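Local coordinates for putative fumarylacetoacetate hydrolase family protein (PDB 3S52) that is of unassigned function but is a putative member of the fumarylacetoacetate hydrolase family, at residues Y99-D104 with P132-I137; D56-V61 with K214-R219. All coordinates share one frame; numbering follows the deposited sequence.

Contact 1 of 2, residues Y99-D104 with P132-I137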
loop_
_atom_site.group_PDB
_atom_site.type_symbol
_atom_site.label_atom_id
_atom_site.label_comp_id
_atom_site.label_asym_id
_atom_site.label_seq_id
_atom_site.Cartn_x
_atom_site.Cartn_y
_atom_site.Cartn_z
ATOM N N TYR A 99 7.386 -17.064 -11.269
ATOM C CA TYR A 99 7.323 -17.218 -9.832
ATOM C C TYR A 99 8.664 -16.940 -9.163
ATOM O O TYR A 99 9.718 -17.155 -9.748
ATOM C CB TYR A 99 6.855 -18.627 -9.491
ATOM C CG TYR A 99 5.486 -18.963 -10.031
ATOM C CD1 TYR A 99 4.345 -18.536 -9.377
ATOM C CD2 TYR A 99 5.340 -19.725 -11.187
ATOM C CE1 TYR A 99 3.081 -18.850 -9.859
ATOM C CE2 TYR A 99 4.084 -20.041 -11.681
ATOM C CZ TYR A 99 2.957 -19.603 -11.004
ATOM O OH TYR A 99 1.702 -19.900 -11.471
ATOM N N GLY A 100 8.610 -16.503 -7.912
ATOM C CA GLY A 100 9.801 -16.113 -7.193
ATOM C C GLY A 100 9.587 -16.376 -5.717
ATOM O O GLY A 100 8.571 -16.946 -5.321
ATOM N N VAL A 101 10.570 -16.009 -4.910
ATOM C CA VAL A 101 10.449 -16.181 -3.480
ATOM C C VAL A 101 10.808 -14.871 -2.800
ATOM O O VAL A 101 11.784 -14.211 -3.177
ATOM C CB VAL A 101 11.313 -17.348 -2.964
ATOM C CG1 VAL A 101 12.793 -17.116 -3.290
ATOM C CG2 VAL A 101 11.098 -17.551 -1.462
ATOM N N ALA A 102 9.994 -14.475 -1.824
ATOM C CA ALA A 102 10.241 -13.240 -1.091
ATOM C C ALA A 102 10.244 -13.468 0.415
ATOM O O ALA A 102 9.823 -14.520 0.905
ATOM C CB ALA A 102 9.189 -12.186 -1.455
ATOM N N LEU A 103 10.729 -12.462 1.133
ATOM C CA LEU A 103 10.546 -12.341 2.577
ATOM C C LEU A 103 9.590 -11.188 2.843
ATOM O O LEU A 103 9.869 -10.046 2.484
ATOM C CB LEU A 103 11.875 -12.021 3.262
ATOM C CG LEU A 103 12.969 -13.071 3.092
ATOM C CD1 LEU A 103 14.233 -12.641 3.812
ATOM C CD2 LEU A 103 12.483 -14.416 3.609
ATOM N N ASP A 104 8.461 -11.470 3.478
ATOM C CA ASP A 104 7.601 -10.387 3.876
ATOM C C ASP A 104 8.103 -10.087 5.274
ATOM O O ASP A 104 7.657 -10.694 6.257
ATOM C CB ASP A 104 6.150 -10.912 3.869
ATOM C CG ASP A 104 5.172 -10.048 4.673
ATOM O OD1 ASP A 104 5.495 -8.889 5.022
ATOM O OD2 ASP A 104 4.048 -10.548 4.936
ATOM N N PRO A 132 12.345 -7.954 0.380
ATOM C CA PRO A 132 13.442 -8.562 -0.378
ATOM C C PRO A 132 12.887 -9.685 -1.228
ATOM O O PRO A 132 12.177 -10.547 -0.697
ATOM C CB PRO A 132 14.325 -9.184 0.714
ATOM C CG PRO A 132 13.913 -8.533 1.979
ATOM C CD PRO A 132 12.467 -8.189 1.822
ATOM N N ILE A 133 13.228 -9.702 -2.513
ATOM C CA ILE A 133 12.660 -10.684 -3.420
ATOM C C ILE A 133 13.698 -11.194 -4.422
ATOM O O ILE A 133 14.634 -10.466 -4.788
ATOM C CB ILE A 133 11.440 -10.093 -4.158
ATOM C CG1 ILE A 133 10.748 -11.147 -5.020
ATOM C CG2 ILE A 133 11.848 -8.916 -5.005
ATOM C CD1 ILE A 133 9.296 -10.767 -5.333
ATOM N N SER A 134 13.525 -12.448 -4.838
ATOM C CA SER A 134 14.386 -13.101 -5.818
ATOM C C SER A 134 14.045 -12.679 -7.251
ATOM O O SER A 134 13.096 -11.930 -7.492
ATOM C CB SER A 134 14.207 -14.629 -5.722
ATOM O OG SER A 134 12.906 -15.027 -6.187
ATOM N N GLY A 135 14.813 -13.204 -8.198
ATOM C CA GLY A 135 14.462 -13.121 -9.598
ATOM C C GLY A 135 13.302 -14.072 -9.840
ATOM O O GLY A 135 13.001 -14.916 -8.997
ATOM N N PHE A 136 12.659 -13.940 -10.992
ATOM C CA PHE A 136 11.532 -14.787 -11.341
ATOM C C PHE A 136 11.882 -15.917 -12.302
ATOM O O PHE A 136 12.697 -15.747 -13.221
ATOM C CB PHE A 136 10.366 -13.943 -11.874
ATOM C CG PHE A 136 9.758 -13.067 -10.826
ATOM C CD1 PHE A 136 8.769 -13.557 -9.984
ATOM C CD2 PHE A 136 10.230 -11.781 -10.626
ATOM C CE1 PHE A 136 8.233 -12.752 -8.987
ATOM C CE2 PHE A 136 9.697 -10.975 -9.636
ATOM C CZ PHE A 136 8.695 -11.472 -8.812
ATOM N N ILE A 137 11.263 -17.068 -12.047
ATOM C CA ILE A 137 11.360 -18.267 -12.874
ATOM C C ILE A 137 10.206 -18.346 -13.869
ATOM O O ILE A 137 9.066 -18.117 -13.500
ATOM C CB ILE A 137 11.310 -19.510 -11.990
ATOM C CG1 ILE A 137 12.459 -19.471 -10.975
ATOM C CG2 ILE A 137 11.356 -20.781 -12.835
ATOM C CD1 ILE A 137 12.244 -20.381 -9.789
#
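An antiparallel strand pair, 96-107 beside 131-138, runs through the large mixed sheet of this fumarylacetoacetate hydrolase-family fold, with its register shifted by one residue midway. Tyr99 and Ile137 form a hydrogen-bonded pair: Ile137 N points almost straight at Tyr99 O (2.8 Å, 178°), while Tyr99 N returns a bond to a lone pair of Ile137 O. Beyond the shift, Leu103 N reaches Pro132 O at 3.0 Å, nearly along the C=O axis; proline, lacking an N-H, can still give its carbonyl. Here Ala102 and Ile133 form a single bridge, CA to CA 4.2 Å. Between Tyr99 and Ala102 lie three residue steps, between Ile133 and Ile137 four, so the second strand must absorb an extra residue. Gly100 suits this spot, since without a side chain it lets Ser134 OG come within 3.4 Å of its CA and Phe136 CD1 within 3.6 Å of its N. Val101 CG1 lies alongside the serine, and Val101 O accepts from Ser134 N. The small hydroxyl of Ser134 takes the crowded position between backbone N and carbonyl carbon (chi1 69°), where OG accepts from Val101 N at 2.8 Å and gives its own proton to Gly135 O, coming from above that carbonyl plane.

Contact 2 of 2, residues D56-V61 with K214-R219. With SO4 (sulfate ion), chain F.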
loop_
_atom_site.group_PDB
_atom_site.type_symbol
_atom_site.label_atom_id
_atom_site.label_comp_id
_atom_site.label_asym_id
_atom_site.label_seq_id
_atom_site.Cartn_x
_atom_site.Cartn_y
_atom_site.Cartn_z
ATOM N N ASP A 56 16.423 -6.290 -3.956
ATOM C CA ASP A 56 16.997 -7.532 -4.471
ATOM C C ASP A 56 17.473 -8.389 -3.278
ATOM O O ASP A 56 18.404 -8.030 -2.563
ATOM C CB ASP A 56 18.162 -7.170 -5.390
ATOM C CG ASP A 56 18.871 -8.385 -5.975
ATOM O OD1 ASP A 56 18.589 -9.531 -5.564
ATOM O OD2 ASP A 56 19.734 -8.178 -6.851
ATOM N N ILE A 57 16.841 -9.541 -3.081
ATOM C CA ILE A 57 17.199 -10.409 -1.963
ATOM C C ILE A 57 18.658 -10.875 -2.029
ATOM O O ILE A 57 19.260 -11.201 -1.012
ATOM C CB ILE A 57 16.232 -11.612 -1.851
ATOM C CG1 ILE A 57 16.175 -12.134 -0.407
ATOM C CG2 ILE A 57 16.570 -12.705 -2.874
ATOM C CD1 ILE A 57 14.904 -12.937 -0.120
ATOM N N ARG A 58 19.239 -10.898 -3.222
ATOM C CA ARG A 58 20.598 -11.421 -3.357
ATOM C C ARG A 58 21.635 -10.469 -2.771
ATOM O O ARG A 58 22.760 -10.866 -2.510
ATOM C CB ARG A 58 20.926 -11.706 -4.819
ATOM C CG ARG A 58 19.941 -12.664 -5.472
ATOM C CD ARG A 58 20.213 -12.821 -6.952
ATOM N NE ARG A 58 21.263 -13.800 -7.226
ATOM C CZ ARG A 58 21.561 -14.242 -8.446
ATOM N NH1 ARG A 58 20.889 -13.793 -9.502
ATOM N NH2 ARG A 58 22.528 -15.133 -8.614
ATOM N N GLN A 59 21.255 -9.211 -2.588
ATOM C CA GLN A 59 22.133 -8.228 -1.971
ATOM C C GLN A 59 21.926 -8.254 -0.460
ATOM O O GLN A 59 20.856 -8.666 0.015
ATOM C CB GLN A 59 21.814 -6.825 -2.502
ATOM C CG GLN A 59 22.125 -6.632 -3.969
ATOM C CD GLN A 59 23.609 -6.744 -4.247
ATOM O OE1 GLN A 59 24.405 -5.896 -3.820
ATOM N NE2 GLN A 59 23.994 -7.797 -4.950
ATOM N N PRO A 60 22.925 -7.789 0.306
ATOM C CA PRO A 60 22.700 -7.720 1.756
ATOM C C PRO A 60 21.387 -7.022 2.076
ATOM O O PRO A 60 21.035 -6.017 1.460
ATOM C CB PRO A 60 23.889 -6.894 2.263
ATOM C CG PRO A 60 24.965 -7.127 1.234
ATOM C CD PRO A 60 24.245 -7.257 -0.083
ATOM N N VAL A 61 20.669 -7.571 3.046
ATOM C CA VAL A 61 19.322 -7.132 3.370
ATOM C C VAL A 61 19.334 -6.233 4.601
ATOM O O VAL A 61 19.641 -6.674 5.698
ATOM C CB VAL A 61 18.406 -8.350 3.627
ATOM C CG1 VAL A 61 17.018 -7.912 4.089
ATOM C CG2 VAL A 61 18.326 -9.226 2.361
ATOM N N LYS A 214 16.027 -24.499 -6.066
ATOM C CA LYS A 214 16.850 -23.362 -6.457
ATOM C C LYS A 214 17.159 -22.467 -5.273
ATOM O O LYS A 214 16.280 -22.182 -4.464
ATOM C CB LYS A 214 16.182 -22.588 -7.588
ATOM C CG LYS A 214 15.900 -23.467 -8.793
ATOM C CD LYS A 214 15.174 -22.710 -9.877
ATOM C CE LYS A 214 16.078 -21.668 -10.506
ATOM N NZ LYS A 214 17.318 -22.267 -11.042
ATOM N N THR A 215 18.408 -22.016 -5.191
ATOM C CA THR A 215 18.918 -21.368 -3.984
ATOM C C THR A 215 19.381 -19.915 -4.158
ATOM O O THR A 215 20.017 -19.575 -5.153
ATOM C CB THR A 215 20.087 -22.191 -3.419
ATOM O OG1 THR A 215 19.626 -23.516 -3.138
ATOM C CG2 THR A 215 20.635 -21.567 -2.150
ATOM N N VAL A 216 19.045 -19.060 -3.192
ATOM C CA VAL A 216 19.670 -17.742 -3.075
ATOM C C VAL A 216 20.225 -17.591 -1.667
ATOM O O VAL A 216 19.632 -18.079 -0.700
ATOM C CB VAL A 216 18.678 -16.573 -3.324
ATOM C CG1 VAL A 216 18.406 -16.371 -4.811
ATOM C CG2 VAL A 216 17.386 -16.793 -2.568
ATOM N N ASN A 217 21.357 -16.903 -1.557
ATOM C CA ASN A 217 22.000 -16.656 -0.277
ATOM C C ASN A 217 22.212 -15.178 -0.023
ATOM O O ASN A 217 22.487 -14.398 -0.940
ATOM C CB ASN A 217 23.350 -17.354 -0.211
ATOM C CG ASN A 217 23.240 -18.821 -0.435
ATOM O OD1 ASN A 217 23.037 -19.589 0.501
ATOM N ND2 ASN A 217 23.368 -19.235 -1.691
ATOM N N THR A 218 22.090 -14.788 1.231
ATOM C CA THR A 218 22.313 -13.401 1.563
ATOM C C THR A 218 22.607 -13.258 3.052
ATOM O O THR A 218 22.677 -14.247 3.782
ATOM C CB THR A 218 21.132 -12.518 1.103
ATOM O OG1 THR A 218 21.544 -11.147 1.044
ATOM C CG2 THR A 218 19.908 -12.666 2.030
ATOM N N ARG A 219 22.806 -12.022 3.482
ATOM C CA ARG A 219 23.210 -11.730 4.842
ATOM C C ARG A 219 22.408 -10.526 5.295
ATOM O O ARG A 219 22.081 -9.657 4.478
ATOM C CB ARG A 219 24.707 -11.410 4.854
ATOM C CG ARG A 219 25.331 -11.311 6.212
ATOM C CD ARG A 219 26.824 -11.030 6.080
ATOM N NE ARG A 219 27.478 -12.041 5.248
ATOM C CZ ARG A 219 27.888 -13.228 5.689
ATOM N NH1 ARG A 219 27.721 -13.564 6.964
ATOM N NH2 ARG A 219 28.463 -14.082 4.851
HETATM S S SO4 F . 20.346 -22.415 -8.740
HETATM O O1 SO4 F . 21.048 -23.402 -7.920
HETATM O O2 SO4 F . 21.204 -21.963 -9.833
HETATM O O3 SO4 F . 19.149 -23.047 -9.289
HETATM O O4 SO4 F . 20.001 -21.263 -7.913
HETATM O O HOH W 1 23.818 -13.142 -3.084
#
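Two flat groups, the carboxylate of Asp56 and the peptide carbonyl of Gln59, are both met from above their planes. Over the carboxylate, 46° out of its plane, stands Arg58 N, which donates to Asp56 OD1 at 2.8 Å. Over the Gln59 carbonyl, 69° out of plane, comes the hydroxyl of Thr218, whose OG1 gives its proton to Gln59 O at 2.8 Å. Threonine can do this because its OG1 lies anti to the backbone N, which carries the hydroxyl to the loop while CG2, in the crowded position, meets Val61 CG2 at 3.8 Å, the two side chains crossing at about a right angle. The Asp56 bond defines an Asx turn, and it is superposed on a type I beta turn from Asp56 to Gln59, closed by Gln59 N to Asp56 O. The two turns, sharing Asp56, rest against strand 214-219, an outermost strand, within this chain, of a four-stranded antiparallel sheet. Beta-branched residues suit the interface: Ile57 and Val216 cross at about a right angle, CG2 to CG2 at 4.2 Å, and Val216 CG1 touches the aliphatic Arg58 CG, leaving the arginine's charged end at the exposed margin. Arg58 O and Asn217 O both lack a proton to share, so a water donates to each, at 2.6 Å from Arg58 O. Farther along, Val61 N makes a straight bond (171°) to Arg219 O, nearly along the C=O axis. At the other end of the strand, Lys214 bends at chi3 and chi4, and its NZ reaches O3 of a sulfate, probably from the crystallisation liquor, at 2.7 Å, while Thr215 N holds O4 of the same ion. Trp10 serves this end twice, its ring meeting Lys214 in a cation-pi contact and its NE1 donating to the sulfate.

From the N terminus, the chain leaves strand 54-56 through the loop 56-61, which opens with a turn and later receives strand 214-219, so contact 2 closes a loop of 152 residues. Within that loop, strand 96-107 passes through the mixed sheet, and after 27 residues, about half helical, the chain returns at 132-137 to close contact 1. Contact 1 is therefore nested inside contact 2. Their centres are about 10 Å apart and they touch: Ile57 N probably hydrogen-bonds to Ile133 O, and Ile137 CD1 packs on Lys214 CD at 3.7 Å. Contact 1 joins two strands within the mixed sheet; contact 2 ties the loop leaving that sheet to the last strand of the four-stranded antiparallel sheet.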